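PDB 1NPY: shikimate dehydrogenase-like protein HI_0607 from Haemophilus influenzae, which catalyses, in vitro and far more weakly than classical AroE enzymes, the NADP(+)-dependent oxidation of shikimate to 3-dehydroshikimate, so that its biological substrate may be another compound. Local coordinates for residues T22-L27 against E262-A267; I57-A61 against Q246-H252; A120-V124 against L171-A176; Q175-N181 against A197-I203. The contacts are given in a common frame with arbitrary orientation. Residues are numbered along the deposited sequence.

Contact 1: residues T22-L27 against E262-A267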
loop_
_atom_site.group_PDB
_atom_site.type_symbol
_atom_site.label_atom_id
_atom_site.label_comp_id
_atom_site.label_asym_id
_atom_site.label_seq_id
_atom_site.Cartn_x
_atom_site.Cartn_y
_atom_site.Cartn_z
ATOM N N THR A 22 12.159 11.526 4.453
ATOM C CA THR A 22 11.818 12.905 4.100
ATOM C C THR A 22 10.455 13.349 4.637
ATOM O O THR A 22 10.312 14.365 5.318
ATOM C CB THR A 22 11.895 13.043 2.571
ATOM O OG1 THR A 22 13.232 12.746 2.149
ATOM C CG2 THR A 22 11.688 14.481 2.141
ATOM N N PHE A 23 9.475 12.488 4.397
ATOM C CA PHE A 23 8.054 12.723 4.681
ATOM C C PHE A 23 7.805 12.795 6.174
ATOM O O PHE A 23 7.192 13.746 6.655
ATOM C CB PHE A 23 7.257 11.565 4.076
ATOM C CG PHE A 23 5.771 11.662 4.194
ATOM C CD1 PHE A 23 5.041 12.398 3.275
ATOM C CD2 PHE A 23 5.073 10.969 5.168
ATOM C CE1 PHE A 23 3.640 12.461 3.361
ATOM C CE2 PHE A 23 3.688 11.012 5.227
ATOM C CZ PHE A 23 2.974 11.804 4.342
ATOM N N HIS A 24 8.241 11.778 6.919
ATOM C CA HIS A 24 7.947 11.788 8.354
ATOM C C HIS A 24 8.652 12.923 9.118
ATOM O O HIS A 24 8.075 13.596 9.986
ATOM C CB HIS A 24 8.276 10.425 8.981
ATOM C CG HIS A 24 7.321 9.331 8.626
ATOM N ND1 HIS A 24 7.487 8.518 7.523
ATOM C CD2 HIS A 24 6.253 8.840 9.294
ATOM C CE1 HIS A 24 6.502 7.636 7.480
ATOM N NE2 HIS A 24 5.750 7.800 8.556
ATOM N N ASN A 25 9.922 13.166 8.808
ATOM C CA ASN A 25 10.664 14.225 9.463
ATOM C C ASN A 25 10.084 15.614 9.187
ATOM O O ASN A 25 9.983 16.442 10.096
ATOM C CB ASN A 25 12.163 14.186 9.142
ATOM C CG ASN A 25 12.892 13.035 9.844
ATOM O OD1 ASN A 25 13.550 12.219 9.182
ATOM N ND2 ASN A 25 12.764 12.945 11.159
ATOM N N TYR A 26 9.610 15.837 7.971
ATOM C CA TYR A 26 8.901 17.078 7.685
ATOM C C TYR A 26 7.685 17.278 8.585
ATOM O O TYR A 26 7.485 18.364 9.152
ATOM C CB TYR A 26 8.486 17.088 6.224
ATOM C CG TYR A 26 7.797 18.355 5.760
ATOM C CD1 TYR A 26 8.517 19.465 5.332
ATOM C CD2 TYR A 26 6.414 18.424 5.742
ATOM C CE1 TYR A 26 7.867 20.632 4.890
ATOM C CE2 TYR A 26 5.760 19.575 5.302
ATOM C CZ TYR A 26 6.490 20.663 4.880
ATOM O OH TYR A 26 5.813 21.795 4.440
ATOM N N LEU A 27 6.879 16.228 8.693
ATOM C CA LEU A 27 5.689 16.317 9.541
ATOM C C LEU A 27 6.030 16.446 11.015
ATOM O O LEU A 27 5.327 17.182 11.715
ATOM C CB LEU A 27 4.757 15.134 9.289
ATOM C CG LEU A 27 4.096 15.109 7.909
ATOM C CD1 LEU A 27 3.492 13.767 7.554
ATOM C CD2 LEU A 27 3.089 16.249 7.793
ATOM N N GLU A 262 1.627 19.050 1.516
ATOM C CA GLU A 262 2.953 19.670 1.517
ATOM C C GLU A 262 4.069 18.659 1.748
ATOM O O GLU A 262 5.108 18.705 1.088
ATOM C CB GLU A 262 3.026 20.768 2.576
ATOM C CG GLU A 262 2.097 21.921 2.277
ATOM C CD GLU A 262 2.222 23.010 3.316
ATOM O OE1 GLU A 262 3.020 23.939 3.101
ATOM O OE2 GLU A 262 1.571 22.869 4.370
ATOM N N ALA A 263 3.847 17.732 2.676
ATOM C CA ALA A 263 4.817 16.676 2.954
ATOM C C ALA A 263 5.046 15.764 1.752
ATOM O O ALA A 263 6.194 15.431 1.449
ATOM C CB ALA A 263 4.374 15.872 4.179
ATOM N N ALA A 264 3.974 15.415 1.052
ATOM C CA ALA A 264 4.020 14.526 -0.101
ATOM C C ALA A 264 4.803 15.216 -1.215
ATOM O O ALA A 264 5.643 14.566 -1.854
ATOM C CB ALA A 264 2.606 14.184 -0.555
ATOM N N ALA A 265 4.579 16.523 -1.366
ATOM C CA ALA A 265 5.276 17.319 -2.385
ATOM C C ALA A 265 6.764 17.460 -2.048
ATOM O O ALA A 265 7.631 17.430 -2.942
ATOM C CB ALA A 265 4.623 18.687 -2.552
ATOM N N PHE A 266 7.049 17.556 -0.755
ATOM C CA PHE A 266 8.403 17.697 -0.243
ATOM C C PHE A 266 9.204 16.425 -0.488
ATOM O O PHE A 266 10.388 16.534 -0.809
ATOM C CB PHE A 266 8.352 18.011 1.245
ATOM C CG PHE A 266 9.674 18.320 1.880
ATOM C CD1 PHE A 266 10.381 19.457 1.523
ATOM C CD2 PHE A 266 10.156 17.535 2.917
ATOM C CE1 PHE A 266 11.566 19.774 2.161
ATOM C CE2 PHE A 266 11.337 17.857 3.549
ATOM C CZ PHE A 266 12.044 18.961 3.158
ATOM N N ALA A 267 8.511 15.288 -0.416
ATOM C CA ALA A 267 9.100 13.959 -0.518
ATOM C C ALA A 267 9.093 13.391 -1.929
ATOM O O ALA A 267 9.746 12.389 -2.164
ATOM C CB ALA A 267 8.394 12.981 0.408
#
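Three residues account for most of the surface buried between these helical segments: Tyr-26 (97 Å²), Phe-266 (74 Å²) and Ala-263 (72 Å²). The rings of Tyr-26 and Phe-266 lie obliquely, centroids 4.7 Å apart and planes at 35°, with Tyr-26 CD1 3.5 Å from Phe-266 CD2. Thr-22, one turn before Tyr-26, brings its methyl CG2 to 3.5 Å from the same Phe-266 CD2, while its OG1 bonds back to the carbonyl of Asn-18. Ala-263 works by being small. Ala-263 CB is met at 3.6 Å by Tyr-26 CD2, at 3.6 Å by Phe-23 CE1 and at 3.8 Å by Leu-27 CG, so one methyl sits among three larger side chains. The CA atoms of Phe-23 and Ala-263 come within 5.4 Å, and the segment axes within 8.6 Å at 137°, an oblique crossing, nearer antiparallel than parallel, that Ala-263 and Ala-267 permit. The contact is mainly apolar packing, with Tyr-26 OH 3.5 Å from Glu-262 CB, and joins the C-terminal helix 257-268 to helix 19-31 of the substrate-binding domain. Helix 235-251 completes the cluster: Phe-23 touches its Ala-243 and Val-244, Leu-27 its Phe-247, and Ala-264 its Val-240.

Contact 2: residues I57-A61 against Q246-H252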
loop_
_atom_site.group_PDB
_atom_site.type_symbol
_atom_site.label_atom_id
_atom_site.label_comp_id
_atom_site.label_asym_id
_atom_site.label_seq_id
_atom_site.Cartn_x
_atom_site.Cartn_y
_atom_site.Cartn_z
ATOM N N ILE A 57 12.649 1.733 20.398
ATOM C CA ILE A 57 12.289 2.414 19.158
ATOM C C ILE A 57 10.759 2.338 19.037
ATOM O O ILE A 57 10.170 1.296 19.245
ATOM C CB ILE A 57 13.057 1.733 17.994
ATOM C CG1 ILE A 57 14.545 2.073 18.151
ATOM C CG2 ILE A 57 12.437 2.064 16.660
ATOM C CD1 ILE A 57 15.501 1.432 17.174
ATOM N N ARG A 58 10.093 3.440 18.709
ATOM C CA ARG A 58 8.646 3.526 18.771
ATOM C C ARG A 58 7.894 2.858 17.637
ATOM O O ARG A 58 6.852 2.238 17.837
ATOM C CB ARG A 58 8.288 5.008 18.757
ATOM C CG ARG A 58 6.819 5.336 18.679
ATOM C CD ARG A 58 5.941 4.683 19.711
ATOM N NE ARG A 58 4.542 4.978 19.452
ATOM C CZ ARG A 58 3.508 4.394 20.028
ATOM N NH1 ARG A 58 3.691 3.410 20.894
ATOM N NH2 ARG A 58 2.266 4.752 19.701
ATOM N N GLY A 59 8.439 2.975 16.430
ATOM C CA GLY A 59 7.672 2.611 15.252
ATOM C C GLY A 59 8.624 2.115 14.181
ATOM O O GLY A 59 9.721 2.636 14.067
ATOM N N CYS A 60 8.235 1.074 13.455
ATOM C CA CYS A 60 9.079 0.576 12.359
ATOM C C CYS A 60 8.253 0.126 11.148
ATOM O O CYS A 60 7.485 -0.843 11.222
ATOM C CB CYS A 60 9.955 -0.573 12.892
ATOM S SG CYS A 60 11.138 -1.246 11.676
ATOM N N ALA A 61 8.482 0.771 10.017
ATOM C CA ALA A 61 7.920 0.316 8.755
ATOM C C ALA A 61 8.723 -0.885 8.283
ATOM O O ALA A 61 9.918 -0.996 8.551
ATOM C CB ALA A 61 7.873 1.405 7.693
ATOM N N GLN A 246 0.626 5.056 9.223
ATOM C CA GLN A 246 1.776 4.769 10.082
ATOM C C GLN A 246 2.066 5.943 11.007
ATOM O O GLN A 246 2.254 5.772 12.213
ATOM C CB GLN A 246 3.028 4.424 9.283
ATOM C CG GLN A 246 2.865 3.162 8.477
ATOM C CD GLN A 246 4.009 2.904 7.531
ATOM O OE1 GLN A 246 4.580 3.852 6.984
ATOM N NE2 GLN A 246 4.348 1.631 7.324
ATOM N N PHE A 247 2.078 7.145 10.441
ATOM C CA PHE A 247 2.416 8.323 11.232
ATOM C C PHE A 247 1.464 8.466 12.411
ATOM O O PHE A 247 1.878 8.730 13.561
ATOM C CB PHE A 247 2.374 9.554 10.339
ATOM C CG PHE A 247 2.796 10.805 11.024
ATOM C CD1 PHE A 247 4.076 11.306 10.825
ATOM C CD2 PHE A 247 1.919 11.527 11.828
ATOM C CE1 PHE A 247 4.496 12.456 11.439
ATOM C CE2 PHE A 247 2.361 12.694 12.457
ATOM C CZ PHE A 247 3.614 13.180 12.235
ATOM N N GLU A 248 0.183 8.239 12.129
ATOM C CA GLU A 248 -0.858 8.356 13.145
ATOM C C GLU A 248 -0.720 7.246 14.193
ATOM O O GLU A 248 -0.886 7.472 15.388
ATOM C CB GLU A 248 -2.260 8.340 12.532
ATOM C CG GLU A 248 -3.349 8.661 13.550
ATOM C CD GLU A 248 -4.731 8.659 12.918
ATOM O OE1 GLU A 248 -5.768 8.576 13.622
ATOM O OE2 GLU A 248 -4.774 8.760 11.675
ATOM N N LEU A 249 -0.361 6.046 13.769
ATOM C CA LEU A 249 -0.122 4.976 14.726
ATOM C C LEU A 249 1.032 5.314 15.674
ATOM O O LEU A 249 0.989 5.032 16.870
ATOM C CB LEU A 249 0.126 3.667 13.998
ATOM C CG LEU A 249 -1.130 2.998 13.459
ATOM C CD1 LEU A 249 -0.795 1.930 12.432
ATOM C CD2 LEU A 249 -2.000 2.388 14.547
ATOM N N TYR A 250 2.094 5.883 15.127
ATOM C CA TYR A 250 3.283 6.117 15.952
ATOM C C TYR A 250 3.108 7.306 16.902
ATOM O O TYR A 250 3.597 7.250 18.028
ATOM C CB TYR A 250 4.523 6.386 15.115
ATOM C CG TYR A 250 4.886 5.361 14.050
ATOM C CD1 TYR A 250 4.549 4.021 14.152
ATOM C CD2 TYR A 250 5.601 5.757 12.940
ATOM C CE1 TYR A 250 4.885 3.124 13.142
ATOM C CE2 TYR A 250 5.931 4.881 11.915
ATOM C CZ TYR A 250 5.593 3.550 12.050
ATOM O OH TYR A 250 5.912 2.691 11.028
ATOM N N THR A 251 2.483 8.387 16.431
ATOM C CA THR A 251 2.490 9.671 17.146
ATOM C C THR A 251 1.173 10.020 17.852
ATOM O O THR A 251 1.113 10.989 18.606
ATOM C CB THR A 251 2.705 10.835 16.203
ATOM O OG1 THR A 251 1.589 10.900 15.297
ATOM C CG2 THR A 251 3.963 10.667 15.355
ATOM N N HIS A 252 0.115 9.323 17.474
ATOM C CA HIS A 252 -1.260 9.619 17.890
ATOM C C HIS A 252 -1.816 10.944 17.385
ATOM O O HIS A 252 -2.773 11.491 17.937
ATOM C CB HIS A 252 -1.423 9.540 19.408
ATOM C CG HIS A 252 -1.191 8.160 19.933
ATOM N ND1 HIS A 252 -0.283 7.886 20.930
ATOM C CD2 HIS A 252 -1.676 6.970 19.514
ATOM C CE1 HIS A 252 -0.275 6.585 21.151
ATOM N NE2 HIS A 252 -1.104 6.005 20.304
HETATM O O HOH W 1 0.051 3.227 20.699
#
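Tyr-250 lays the face of its ring over the backbone of Gly-59: the CA of Gly-59 stands 3.8 Å from the ring centroid and 22° off the normal, a CH-pi contact. Glycine suits this position, since an ideal CB on Gly-59 would fall 2.4 Å from Tyr-250 CD1, a clash. The ring runs on along the strand, with Tyr-250 OH 3.5 Å from Cys-60 C. Further on, Ala-61 CB packs 3.6 Å from Gln-246 NE2, an amide nitrogen that is hydrogen-bonded to Thr-89. The segment axes of strand and helix are 9.1 Å apart and run nearly antiparallel, at 160°. At the other end Arg-58 meets the C-terminus of the helix. Arg-58 NE donates to Tyr-250 O at 2.8 Å and 159°, and Arg-58 NH2 adds weak bonds to Tyr-250 O (3.3 Å) and Leu-249 O (3.1 Å). A water 2.9 Å from Arg-58 NH2 and 3.0 Å from His-252 NE2 bridges these side chains, and Asp-93 forms a salt bridge with Arg-58 NH1. Helix 235-251 thus packs on the substrate-domain sheet by two kinds of chemistry: ring-on-glycine packing, and a guanidinium donating to the Tyr-250 carbonyl, and weakly to that of Leu-249, in the last turn of the helix.

Contact 3: residues A120-V124 against L171-A176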
loop_
_atom_site.group_PDB
_atom_site.type_symbol
_atom_site.label_atom_id
_atom_site.label_comp_id
_atom_site.label_asym_id
_atom_site.label_seq_id
_atom_site.Cartn_x
_atom_site.Cartn_y
_atom_site.Cartn_z
ATOM N N ALA A 120 -20.741 -3.294 -7.842
ATOM C CA ALA A 120 -20.049 -3.188 -9.122
ATOM C C ALA A 120 -19.116 -4.373 -9.350
ATOM O O ALA A 120 -18.563 -4.931 -8.404
ATOM C CB ALA A 120 -19.262 -1.895 -9.153
ATOM N N LYS A 121 -18.890 -4.690 -10.622
ATOM C CA LYS A 121 -17.984 -5.745 -11.047
ATOM C C LYS A 121 -16.552 -5.204 -11.088
ATOM O O LYS A 121 -16.304 -4.130 -11.657
ATOM C CB LYS A 121 -18.382 -6.269 -12.421
ATOM C CG LYS A 121 -19.642 -7.136 -12.433
ATOM C CD LYS A 121 -20.208 -7.303 -13.837
ATOM C CE LYS A 121 -19.217 -7.994 -14.749
ATOM N NZ LYS A 121 -19.784 -8.451 -16.054
ATOM N N VAL A 122 -15.662 -5.899 -10.385
ATOM C CA VAL A 122 -14.249 -5.518 -10.288
ATOM C C VAL A 122 -13.372 -6.527 -11.037
ATOM O O VAL A 122 -13.597 -7.724 -10.946
ATOM C CB VAL A 122 -13.790 -5.505 -8.818
ATOM C CG1 VAL A 122 -12.343 -5.020 -8.694
ATOM C CG2 VAL A 122 -14.723 -4.599 -8.018
ATOM N N ILE A 123 -12.364 -6.055 -11.770
ATOM C CA ILE A 123 -11.277 -6.904 -12.247
ATOM C C ILE A 123 -9.950 -6.362 -11.757
ATOM O O ILE A 123 -9.658 -5.181 -11.941
ATOM C CB ILE A 123 -11.275 -7.044 -13.790
ATOM C CG1 ILE A 123 -12.550 -7.741 -14.262
ATOM C CG2 ILE A 123 -10.016 -7.784 -14.257
ATOM C CD1 ILE A 123 -12.539 -7.923 -15.792
ATOM N N VAL A 124 -9.190 -7.211 -11.070
ATOM C CA VAL A 124 -7.829 -6.926 -10.644
ATOM C C VAL A 124 -6.841 -7.588 -11.611
ATOM O O VAL A 124 -6.887 -8.803 -11.810
ATOM C CB VAL A 124 -7.568 -7.440 -9.210
ATOM C CG1 VAL A 124 -6.128 -7.219 -8.823
ATOM C CG2 VAL A 124 -8.483 -6.761 -8.183
ATOM N N LEU A 171 -9.165 -11.491 -20.835
ATOM C CA LEU A 171 -10.294 -10.569 -20.772
ATOM C C LEU A 171 -11.437 -10.773 -21.774
ATOM O O LEU A 171 -12.401 -10.012 -21.768
ATOM C CB LEU A 171 -9.773 -9.136 -20.876
ATOM C CG LEU A 171 -8.884 -8.731 -19.700
ATOM C CD1 LEU A 171 -8.242 -7.388 -20.023
ATOM C CD2 LEU A 171 -9.673 -8.679 -18.411
ATOM N N GLU A 172 -11.380 -11.819 -22.592
ATOM C CA GLU A 172 -12.408 -12.055 -23.608
ATOM C C GLU A 172 -13.786 -12.231 -22.965
ATOM O O GLU A 172 -13.920 -12.975 -21.994
ATOM C CB GLU A 172 -12.100 -13.289 -24.474
ATOM C CG GLU A 172 -10.641 -13.585 -24.793
ATOM C CD GLU A 172 -9.856 -12.378 -25.278
ATOM O OE1 GLU A 172 -10.102 -11.937 -26.424
ATOM O OE2 GLU A 172 -8.990 -11.875 -24.521
ATOM N N ASN A 173 -14.792 -11.537 -23.501
ATOM C CA ASN A 173 -16.197 -11.621 -23.072
ATOM C C ASN A 173 -16.505 -10.917 -21.755
ATOM O O ASN A 173 -17.654 -10.910 -21.307
ATOM C CB ASN A 173 -16.712 -13.061 -22.912
ATOM C CG ASN A 173 -16.793 -13.827 -24.215
ATOM O OD1 ASN A 173 -17.024 -15.036 -24.196
ATOM N ND2 ASN A 173 -16.623 -13.141 -25.341
ATOM N N GLN A 174 -15.477 -10.352 -21.130
ATOM C CA GLN A 174 -15.608 -9.857 -19.770
ATOM C C GLN A 174 -15.981 -8.389 -19.861
ATOM O O GLN A 174 -15.513 -7.675 -20.751
ATOM C CB GLN A 174 -14.288 -10.004 -19.008
ATOM C CG GLN A 174 -13.763 -11.429 -18.907
ATOM C CD GLN A 174 -14.657 -12.321 -18.076
ATOM O OE1 GLN A 174 -15.359 -11.846 -17.183
ATOM N NE2 GLN A 174 -14.633 -13.615 -18.364
ATOM N N GLN A 175 -16.853 -7.976 -18.948
ATOM C CA GLN A 175 -17.110 -6.565 -18.689
ATOM C C GLN A 175 -16.830 -6.333 -17.206
ATOM O O GLN A 175 -16.854 -7.266 -16.409
ATOM C CB GLN A 175 -18.545 -6.179 -19.067
ATOM C CG GLN A 175 -19.600 -6.268 -17.969
ATOM C CD GLN A 175 -20.096 -4.900 -17.535
ATOM O OE1 GLN A 175 -20.801 -4.230 -18.297
ATOM N NE2 GLN A 175 -19.710 -4.463 -16.338
ATOM N N ALA A 176 -16.542 -5.085 -16.856
ATOM C CA ALA A 176 -16.266 -4.712 -15.475
ATOM C C ALA A 176 -16.405 -3.198 -15.288
ATOM O O ALA A 176 -16.179 -2.418 -16.211
ATOM C CB ALA A 176 -14.885 -5.181 -15.081
#
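Leu-171 opens the segment and a type II beta turn, closed by Gln-174 N donating to Leu-171 O at 3.2 Å. Leu-171 CD2 lies 4.0 Å from Ile-123 CD1. Glu-172 and Asn-173 form the corner of the turn, the latter with the positive phi (75°) expected at that position. Gln-174 then brings its CB to 4.2 Å from Ile-123 CD1, so one isoleucine methyl meets both ends of the turn. At Gln-175 the chain comes alongside Lys-121, whose NZ is 3.2 Å from Gln-175 O and 2.9 Å from Gln-175 CG; the latter is tighter than normal packing, and these side-chain ends are probably not precisely placed. Ala-176 returns to the interior, its CB packing 3.6 Å from Ile-123 CG1, and Ala-176 C is 3.8 Å from Lys-121 O. Immediately afterwards Asp-177 and Ile-178 take up backbone hydrogen bonds with Lys-121, which carry the loop into parallel pairing of strands 122-125 and 178-181. This is the central part of a Rossmann-type nucleotide-binding fold, in which the chain, having built one half of the sheet, crosses back to start the other beside the first strand. Strand 122-125 leads directly to Gly-126, Gly-128 and Gly-129, which by similarity bind NADP(+).

Contact 4: residues Q175-N181 against A197-I203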
loop_
_atom_site.group_PDB
_atom_site.type_symbol
_atom_site.label_atom_id
_atom_site.label_comp_id
_atom_site.label_asym_id
_atom_site.label_seq_id
_atom_site.Cartn_x
_atom_site.Cartn_y
_atom_site.Cartn_z
ATOM N N GLN A 175 -16.853 -7.976 -18.948
ATOM C CA GLN A 175 -17.110 -6.565 -18.689
ATOM C C GLN A 175 -16.830 -6.333 -17.206
ATOM O O GLN A 175 -16.854 -7.266 -16.409
ATOM C CB GLN A 175 -18.545 -6.179 -19.067
ATOM C CG GLN A 175 -19.600 -6.268 -17.969
ATOM C CD GLN A 175 -20.096 -4.900 -17.535
ATOM O OE1 GLN A 175 -20.801 -4.230 -18.297
ATOM N NE2 GLN A 175 -19.710 -4.463 -16.338
ATOM N N ALA A 176 -16.542 -5.085 -16.856
ATOM C CA ALA A 176 -16.266 -4.712 -15.475
ATOM C C ALA A 176 -16.405 -3.198 -15.288
ATOM O O ALA A 176 -16.179 -2.418 -16.211
ATOM C CB ALA A 176 -14.885 -5.181 -15.081
ATOM N N ASP A 177 -16.818 -2.792 -14.091
ATOM C CA ASP A 177 -17.000 -1.389 -13.751
ATOM C C ASP A 177 -15.776 -0.729 -13.146
ATOM O O ASP A 177 -15.567 0.472 -13.291
ATOM C CB ASP A 177 -18.146 -1.307 -12.749
ATOM C CG ASP A 177 -19.383 -1.955 -13.294
ATOM O OD1 ASP A 177 -19.801 -1.489 -14.373
ATOM O OD2 ASP A 177 -19.954 -2.923 -12.755
ATOM N N ILE A 178 -14.998 -1.518 -12.413
ATOM C CA ILE A 178 -13.827 -1.069 -11.684
ATOM C C ILE A 178 -12.639 -1.903 -12.153
ATOM O O ILE A 178 -12.597 -3.123 -11.967
ATOM C CB ILE A 178 -14.024 -1.183 -10.159
ATOM C CG1 ILE A 178 -15.206 -0.320 -9.696
ATOM C CG2 ILE A 178 -12.794 -0.754 -9.405
ATOM C CD1 ILE A 178 -15.641 -0.556 -8.237
ATOM N N LEU A 179 -11.664 -1.227 -12.750
ATOM C CA LEU A 179 -10.432 -1.862 -13.197
ATOM C C LEU A 179 -9.272 -1.476 -12.293
ATOM O O LEU A 179 -9.020 -0.292 -12.073
ATOM C CB LEU A 179 -10.095 -1.431 -14.621
ATOM C CG LEU A 179 -11.283 -1.569 -15.573
ATOM C CD1 LEU A 179 -10.830 -1.052 -16.934
ATOM C CD2 LEU A 179 -11.720 -3.016 -15.713
ATOM N N VAL A 180 -8.607 -2.472 -11.720
ATOM C CA VAL A 180 -7.500 -2.202 -10.815
ATOM C C VAL A 180 -6.233 -2.829 -11.382
ATOM O O VAL A 180 -6.184 -4.029 -11.663
ATOM C CB VAL A 180 -7.723 -2.770 -9.385
ATOM C CG1 VAL A 180 -6.688 -2.248 -8.432
ATOM C CG2 VAL A 180 -9.121 -2.525 -8.872
ATOM N N ASN A 181 -5.177 -2.030 -11.496
ATOM C CA ASN A 181 -3.894 -2.547 -11.936
ATOM C C ASN A 181 -2.976 -2.707 -10.720
ATOM O O ASN A 181 -2.723 -1.729 -9.990
ATOM C CB ASN A 181 -3.192 -1.622 -12.926
ATOM C CG ASN A 181 -1.807 -2.145 -13.287
ATOM O OD1 ASN A 181 -1.682 -3.302 -13.675
ATOM N ND2 ASN A 181 -0.787 -1.324 -13.163
ATOM N N ALA A 197 -2.382 -1.188 -18.920
ATOM C CA ALA A 197 -2.697 -2.231 -17.959
ATOM C C ALA A 197 -4.012 -2.926 -18.276
ATOM O O ALA A 197 -4.199 -4.083 -17.907
ATOM C CB ALA A 197 -2.662 -1.657 -16.553
ATOM N N PHE A 198 -4.892 -2.242 -19.004
ATOM C CA PHE A 198 -6.129 -2.797 -19.546
ATOM C C PHE A 198 -6.291 -2.221 -20.967
ATOM O O PHE A 198 -5.873 -1.089 -21.233
ATOM C CB PHE A 198 -7.374 -2.399 -18.730
ATOM C CG PHE A 198 -7.453 -3.043 -17.372
ATOM C CD1 PHE A 198 -8.178 -4.200 -17.189
ATOM C CD2 PHE A 198 -6.769 -2.510 -16.287
ATOM C CE1 PHE A 198 -8.232 -4.827 -15.952
ATOM C CE2 PHE A 198 -6.840 -3.105 -15.048
ATOM C CZ PHE A 198 -7.563 -4.274 -14.874
ATOM N N PRO A 199 -6.926 -2.972 -21.868
ATOM C CA PRO A 199 -7.249 -2.457 -23.205
ATOM C C PRO A 199 -8.181 -1.234 -23.202
ATOM O O PRO A 199 -9.063 -1.088 -22.355
ATOM C CB PRO A 199 -7.932 -3.643 -23.904
ATOM C CG PRO A 199 -7.479 -4.884 -23.138
ATOM C CD PRO A 199 -7.297 -4.393 -21.725
ATOM N N LYS A 200 -8.007 -0.352 -24.178
ATOM C CA LYS A 200 -8.877 0.823 -24.293
ATOM C C LYS A 200 -10.360 0.477 -24.272
ATOM O O LYS A 200 -11.158 1.113 -23.574
ATOM C CB LYS A 200 -8.540 1.628 -25.549
ATOM C CG LYS A 200 -7.173 2.295 -25.479
ATOM C CD LYS A 200 -6.886 3.272 -26.613
ATOM C CE LYS A 200 -6.533 2.530 -27.880
ATOM N NZ LYS A 200 -5.204 1.860 -27.797
ATOM N N ALA A 201 -10.754 -0.567 -24.986
ATOM C CA ALA A 201 -12.167 -0.947 -25.053
ATOM C C ALA A 201 -12.715 -1.281 -23.674
ATOM O O ALA A 201 -13.885 -1.051 -23.358
ATOM C CB ALA A 201 -12.332 -2.137 -25.978
ATOM N N PHE A 202 -11.853 -1.879 -22.855
ATOM C CA PHE A 202 -12.234 -2.194 -21.491
ATOM C C PHE A 202 -12.401 -0.956 -20.613
ATOM O O PHE A 202 -13.375 -0.817 -19.868
ATOM C CB PHE A 202 -11.156 -3.110 -20.917
ATOM C CG PHE A 202 -11.717 -4.328 -20.293
ATOM C CD1 PHE A 202 -12.081 -5.406 -21.073
ATOM C CD2 PHE A 202 -11.907 -4.372 -18.923
ATOM C CE1 PHE A 202 -12.613 -6.540 -20.487
ATOM C CE2 PHE A 202 -12.451 -5.491 -18.337
ATOM C CZ PHE A 202 -12.801 -6.579 -19.123
ATOM N N ILE A 203 -11.421 -0.066 -20.692
ATOM C CA ILE A 203 -11.459 1.205 -19.969
ATOM C C ILE A 203 -12.684 2.011 -20.382
ATOM O O ILE A 203 -13.337 2.603 -19.536
ATOM C CB ILE A 203 -10.169 2.023 -20.203
ATOM C CG1 ILE A 203 -8.951 1.171 -19.819
ATOM C CG2 ILE A 203 -10.239 3.362 -19.478
ATOM C CD1 ILE A 203 -7.590 1.674 -20.262
HETATM O O HOH W 2 -14.810 -2.775 -18.707
#
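Gln-175 begins at the margin, its backbone N 4.3 Å from Phe-202 CZ. Ala-176 comes closer to the helix: its CB is 4.1 Å from Phe-202 CE2, and a water donates both to Ala-176 O (2.9 Å) and to Phe-202 O (2.7 Å), bridging the two backbones. Where strand 178-181 is under way, Leu-179 becomes the centre of the contact, with 97 Å² covered. Leu-179 CB lies over the face of Phe-198, 3.7 Å from the ring centroid and 12° off the normal, a well-centred CH-pi contact. Leu-179 CD2 meets the edge of the Phe-202 ring, 3.5 Å from Phe-202 CD2, and Leu-179 CD1 approaches Ile-203 CA at 3.8 Å. The CA-to-CB bond of Val-180 points away, but its carbonyl O lies 3.5 Å from Phe-198 CZ, near the plane of that ring. Asn-181 closes the segment with CG 3.4 Å from Ala-197 CB; its amide is held by Thr-183 and Asp-211, and its side chain lies about 6 Å from Gly-126 (nearest atoms), a residue that by similarity binds NADP(+). The segments join the strand and the start of the helix of the beta-alpha-beta unit 178-181, 200-205, 208-211. Phe-198 and Phe-202 also touch Ile-123 of the adjacent strand 122-125, while Phe-221 of helix 220-227 packs against Leu-179, Ile-203 and Phe-198.

In the fold
The four contacts divide between the two domains, with centres 33 to 38 Å apart from one domain to the other. Contacts 1 and 2 bring the C-terminal helices 235-251 and 257-268 back onto the N-terminal substrate-binding domain, and they touch through Leu-27 CB and Phe-247 CE1 at 3.4 Å. Contacts 3 and 4, centres 7 Å apart, share Gln-175 and Ala-176 and serve neighbouring strands of the nucleotide-binding sheet; Ile-123 CD1 and Phe-202 CE2 meet at 3.5 Å. Contacts 2 and 4 are the buried ones, whereas 1 and 3 are partly exposed. Direct hydrogen bonding between segments is clear in contact 2 alone; the others rely chiefly on apolar packing, with contact 4 adding a water bridge.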